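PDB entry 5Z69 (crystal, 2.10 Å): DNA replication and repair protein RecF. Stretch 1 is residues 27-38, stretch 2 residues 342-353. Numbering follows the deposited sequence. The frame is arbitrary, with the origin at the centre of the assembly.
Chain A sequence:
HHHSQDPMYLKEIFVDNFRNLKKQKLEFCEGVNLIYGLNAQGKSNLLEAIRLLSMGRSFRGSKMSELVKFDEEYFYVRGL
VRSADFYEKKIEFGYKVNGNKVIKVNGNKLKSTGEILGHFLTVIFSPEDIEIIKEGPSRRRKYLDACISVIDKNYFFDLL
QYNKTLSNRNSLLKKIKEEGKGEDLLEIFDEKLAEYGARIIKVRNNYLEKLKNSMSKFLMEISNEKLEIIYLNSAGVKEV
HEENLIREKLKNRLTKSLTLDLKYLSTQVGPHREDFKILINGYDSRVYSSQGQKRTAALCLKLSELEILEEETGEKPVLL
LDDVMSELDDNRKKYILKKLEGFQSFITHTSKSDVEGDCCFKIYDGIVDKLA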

# COMPACT_ATOMS: atom_id res chain seq x y z
N GLU A 27 28.39 34.47 -16.97
CA GLU A 27 28.76 34.87 -15.62
C GLU A 27 27.54 35.35 -14.90
O GLU A 27 26.78 36.20 -15.37
CB GLU A 27 29.84 35.96 -15.63
CG GLU A 27 31.14 35.57 -16.32
CD GLU A 27 32.38 36.27 -15.73
OE1 GLU A 27 32.25 37.21 -14.91
OE2 GLU A 27 33.50 35.84 -16.08
N PHE A 28 27.31 34.80 -13.72
CA PHE A 28 26.02 35.04 -13.06
C PHE A 28 26.14 36.01 -11.90
O PHE A 28 27.23 36.48 -11.61
CB PHE A 28 25.39 33.73 -12.60
CG PHE A 28 25.12 32.78 -13.74
CD1 PHE A 28 24.30 33.17 -14.81
CD2 PHE A 28 25.72 31.53 -13.77
CE1 PHE A 28 24.05 32.31 -15.89
CE2 PHE A 28 25.49 30.64 -14.86
CZ PHE A 28 24.65 31.04 -15.91
N CYS A 29 25.00 36.31 -11.25
CA CYS A 29 24.95 37.34 -10.22
C CYS A 29 24.46 36.77 -8.90
O CYS A 29 23.87 35.67 -8.85
CB CYS A 29 24.04 38.52 -10.66
SG CYS A 29 22.54 38.10 -11.66
N GLU A 30 24.70 37.52 -7.84
CA GLU A 30 24.07 37.26 -6.55
C GLU A 30 22.58 37.51 -6.69
O GLU A 30 22.16 38.46 -7.36
CB GLU A 30 24.66 38.15 -5.46
CG GLU A 30 26.12 37.88 -5.14
CD GLU A 30 26.32 36.76 -4.13
OE1 GLU A 30 25.32 36.10 -3.73
OE2 GLU A 30 27.48 36.54 -3.74
N GLY A 31 21.77 36.68 -6.05
CA GLY A 31 20.33 36.89 -6.02
C GLY A 31 19.66 36.23 -7.21
O GLY A 31 20.03 35.13 -7.59
N VAL A 32 18.69 36.92 -7.80
CA VAL A 32 17.87 36.37 -8.86
C VAL A 32 18.53 36.55 -10.24
O VAL A 32 18.80 37.68 -10.67
CB VAL A 32 16.46 37.02 -8.87
CG1 VAL A 32 15.65 36.56 -10.05
CG2 VAL A 32 15.72 36.74 -7.53
N ASN A 33 18.81 35.43 -10.90
CA ASN A 33 19.27 35.47 -12.28
C ASN A 33 18.07 35.14 -13.16
O ASN A 33 17.65 33.98 -13.21
CB ASN A 33 20.43 34.48 -12.51
CG ASN A 33 21.69 34.87 -11.73
OD1 ASN A 33 22.68 35.26 -12.31
ND2 ASN A 33 21.64 34.74 -10.40
N LEU A 34 17.51 36.15 -13.81
CA LEU A 34 16.33 35.98 -14.65
C LEU A 34 16.75 35.51 -16.04
O LEU A 34 17.53 36.16 -16.71
CB LEU A 34 15.54 37.29 -14.74
CG LEU A 34 14.08 37.31 -15.23
CD1 LEU A 34 14.01 37.52 -16.72
CD2 LEU A 34 13.33 36.05 -14.83
N ILE A 35 16.26 34.34 -16.44
CA ILE A 35 16.51 33.87 -17.79
C ILE A 35 15.20 33.83 -18.56
O ILE A 35 14.33 33.03 -18.24
CB ILE A 35 17.15 32.49 -17.78
CG1 ILE A 35 18.48 32.54 -17.02
CG2 ILE A 35 17.35 31.98 -19.21
CD1 ILE A 35 18.77 31.28 -16.26
N TYR A 36 15.04 34.71 -19.53
CA TYR A 36 13.76 34.80 -20.23
C TYR A 36 13.92 34.73 -21.74
O TYR A 36 14.98 35.02 -22.30
CB TYR A 36 13.03 36.09 -19.84
CG TYR A 36 13.51 37.32 -20.60
CD1 TYR A 36 14.68 37.98 -20.22
CD2 TYR A 36 12.80 37.81 -21.68
CE1 TYR A 36 15.12 39.10 -20.92
CE2 TYR A 36 13.22 38.92 -22.38
CZ TYR A 36 14.38 39.56 -22.00
OH TYR A 36 14.79 40.66 -22.70
N GLY A 37 12.84 34.36 -22.41
CA GLY A 37 12.84 34.26 -23.85
C GLY A 37 11.60 33.52 -24.29
O GLY A 37 10.90 32.92 -23.47
N LEU A 38 11.32 33.58 -25.59
CA LEU A 38 10.25 32.79 -26.19
C LEU A 38 10.40 31.32 -25.83
O LEU A 38 11.49 30.87 -25.46
CB LEU A 38 10.23 32.95 -27.72
CG LEU A 38 9.67 34.23 -28.34
CD1 LEU A 38 8.49 34.76 -27.53
CD2 LEU A 38 10.73 35.32 -28.55
N GLY A 342 17.81 35.11 0.52
CA GLY A 342 19.24 34.89 0.69
C GLY A 342 19.87 33.84 -0.22
O GLY A 342 20.99 33.40 0.02
N PHE A 343 19.15 33.42 -1.26
CA PHE A 343 19.66 32.41 -2.21
C PHE A 343 20.16 33.02 -3.52
O PHE A 343 19.65 34.04 -3.97
CB PHE A 343 18.57 31.38 -2.58
CG PHE A 343 18.02 30.60 -1.42
CD1 PHE A 343 18.50 29.33 -1.14
CD2 PHE A 343 16.99 31.14 -0.64
CE1 PHE A 343 17.99 28.61 -0.09
CE2 PHE A 343 16.47 30.43 0.41
CZ PHE A 343 16.96 29.16 0.70
N GLN A 344 21.12 32.37 -4.18
CA GLN A 344 21.24 32.60 -5.61
C GLN A 344 20.13 31.77 -6.27
O GLN A 344 19.95 30.60 -5.92
CB GLN A 344 22.61 32.19 -6.16
CG GLN A 344 22.77 32.49 -7.64
CD GLN A 344 24.06 31.93 -8.23
OE1 GLN A 344 24.44 30.79 -7.95
NE2 GLN A 344 24.73 32.73 -9.06
N SER A 345 19.37 32.37 -7.18
CA SER A 345 18.33 31.62 -7.89
C SER A 345 18.42 31.84 -9.38
O SER A 345 18.94 32.84 -9.85
CB SER A 345 16.91 32.00 -7.38
OG SER A 345 16.70 33.39 -7.51
N PHE A 346 17.92 30.86 -10.13
CA PHE A 346 17.84 30.94 -11.57
C PHE A 346 16.39 30.75 -11.93
O PHE A 346 15.81 29.70 -11.65
CB PHE A 346 18.75 29.88 -12.23
CG PHE A 346 20.22 30.15 -12.04
CD1 PHE A 346 20.95 30.83 -13.00
CD2 PHE A 346 20.86 29.76 -10.86
CE1 PHE A 346 22.31 31.11 -12.80
CE2 PHE A 346 22.22 30.05 -10.64
CZ PHE A 346 22.94 30.73 -11.62
N ILE A 347 15.79 31.78 -12.50
CA ILE A 347 14.37 31.76 -12.80
C ILE A 347 14.11 31.92 -14.30
O ILE A 347 14.57 32.89 -14.92
CB ILE A 347 13.60 32.87 -12.03
CG1 ILE A 347 13.77 32.67 -10.52
CG2 ILE A 347 12.12 32.83 -12.37
CD1 ILE A 347 13.11 33.78 -9.68
N THR A 348 13.38 30.98 -14.88
CA THR A 348 13.04 31.09 -16.29
C THR A 348 11.68 31.72 -16.46
O THR A 348 10.75 31.48 -15.67
CB THR A 348 13.07 29.71 -17.01
OG1 THR A 348 12.13 28.83 -16.40
CG2 THR A 348 14.46 29.10 -16.95
N HIS A 349 11.55 32.53 -17.50
CA HIS A 349 10.27 33.18 -17.77
C HIS A 349 10.16 33.57 -19.24
O HIS A 349 11.10 33.42 -20.00
CB HIS A 349 10.11 34.42 -16.87
CG HIS A 349 8.68 34.82 -16.64
ND1 HIS A 349 7.67 33.89 -16.50
CD2 HIS A 349 8.10 36.03 -16.53
CE1 HIS A 349 6.52 34.52 -16.31
NE2 HIS A 349 6.75 35.82 -16.33
N THR A 350 8.98 34.06 -19.61
CA THR A 350 8.68 34.54 -20.95
C THR A 350 9.07 36.01 -21.12
O THR A 350 9.52 36.41 -22.20
CB THR A 350 7.17 34.36 -21.25
OG1 THR A 350 6.90 32.98 -21.48
CG2 THR A 350 6.74 35.16 -22.47
N SER A 351 8.92 36.80 -20.07
CA SER A 351 9.25 38.23 -20.13
C SER A 351 10.18 38.61 -19.00
O SER A 351 10.36 37.83 -18.06
CB SER A 351 7.98 39.09 -20.04
OG SER A 351 7.52 39.16 -18.70
N LYS A 352 10.77 39.80 -19.08
CA LYS A 352 11.60 40.30 -17.99
C LYS A 352 10.93 41.43 -17.21
O LYS A 352 11.53 41.98 -16.28
CB LYS A 352 12.97 40.76 -18.51
CG LYS A 352 13.01 42.12 -19.19
CD LYS A 352 14.47 42.53 -19.40
CE LYS A 352 14.63 44.00 -19.73
NZ LYS A 352 14.14 44.30 -21.09
N SER A 353 9.69 41.75 -17.55
CA SER A 353 8.93 42.75 -16.80
C SER A 353 8.35 42.09 -15.57
O SER A 353 8.66 42.49 -14.45
CB SER A 353 7.80 43.35 -17.64
OG SER A 353 8.30 44.28 -18.59

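How do two segments more than 300 residues apart in sequence come to lie side by side? They pair as parallel β-strands, in a register that sets Val32 beside Ser345 and Tyr36 beside His349. Odd-numbered residues of the first strand carry the ladder: Asn33 N donates to Ser345 O (2.8 Å) and Asn33 O accepts from Ile347 N (3.0 Å), then Ile35 N reaches Ile347 O (2.7 Å) and Ile35 O takes His349 N (2.9 Å). Gly31 O, bound by Ser345 N at 2.9 Å, and Gly37 N, given to His349 O at 3.1 Å, extend the pattern beyond the first strand. Gly31 adopts backbone angles at which a CB would jam against the preceding carbonyl, so glycine suits this turn into the strand.

What fills the space on the face that carries Asn33, Ile35, Phe346 and Thr348? The Phe346 ring is the main bump. Its edge points into the face of Phe28, with centroids 4.7 Å apart and planes at 86°, an arrangement that sets ring hydrogens against the π cloud; Phe346 CE1 comes within 3.4 Å of Phe28 CG. Ile35 CD1 also meets the edge of the Phe346 ring, 3.9 Å from CD1 of Phe346, while Asn33 ND2 lies over one of its faces. The ring thus sits in a hollow lined by Phe28, Asn33 and Ile35.

How is the loop before the first strand held in place? Cys29 O gathers two amide donors, Gln344 NE2 at 3.1 Å from across the contact and Asn33 ND2 at 2.9 Å from its own stretch. The extended Gln344 side chain makes this reach possible, and its NE2 also lies 3.7 Å from Phe28 CB. Asn33 ND2 adds a weak hydrogen bond to Ser345 O at 3.3 Å, tying the loop's anchor to the neighbouring strand.

What closes the other face, where Val32, Leu34 and Tyr36 accompany Ser345, Ile347 and His349? Ile347 is the bump here: its CD1 lies 3.8 Å from Val32 CG1, and its CG2 is 4.2 Å from Leu34 CD2, so it packs against two neighbouring aliphatic side chains of the first strand. Farther along, the second stretch leaves its strand and Lys352 comes back toward the first. Lys352 CB settles over the face of Tyr36, 3.8 Å from the ring centroid, in a CH-π contact, and lies 3.8 Å from Leu34 CD1. The aliphatic base of the lysine thereby covers the aromatic ring and touches the leucine as well.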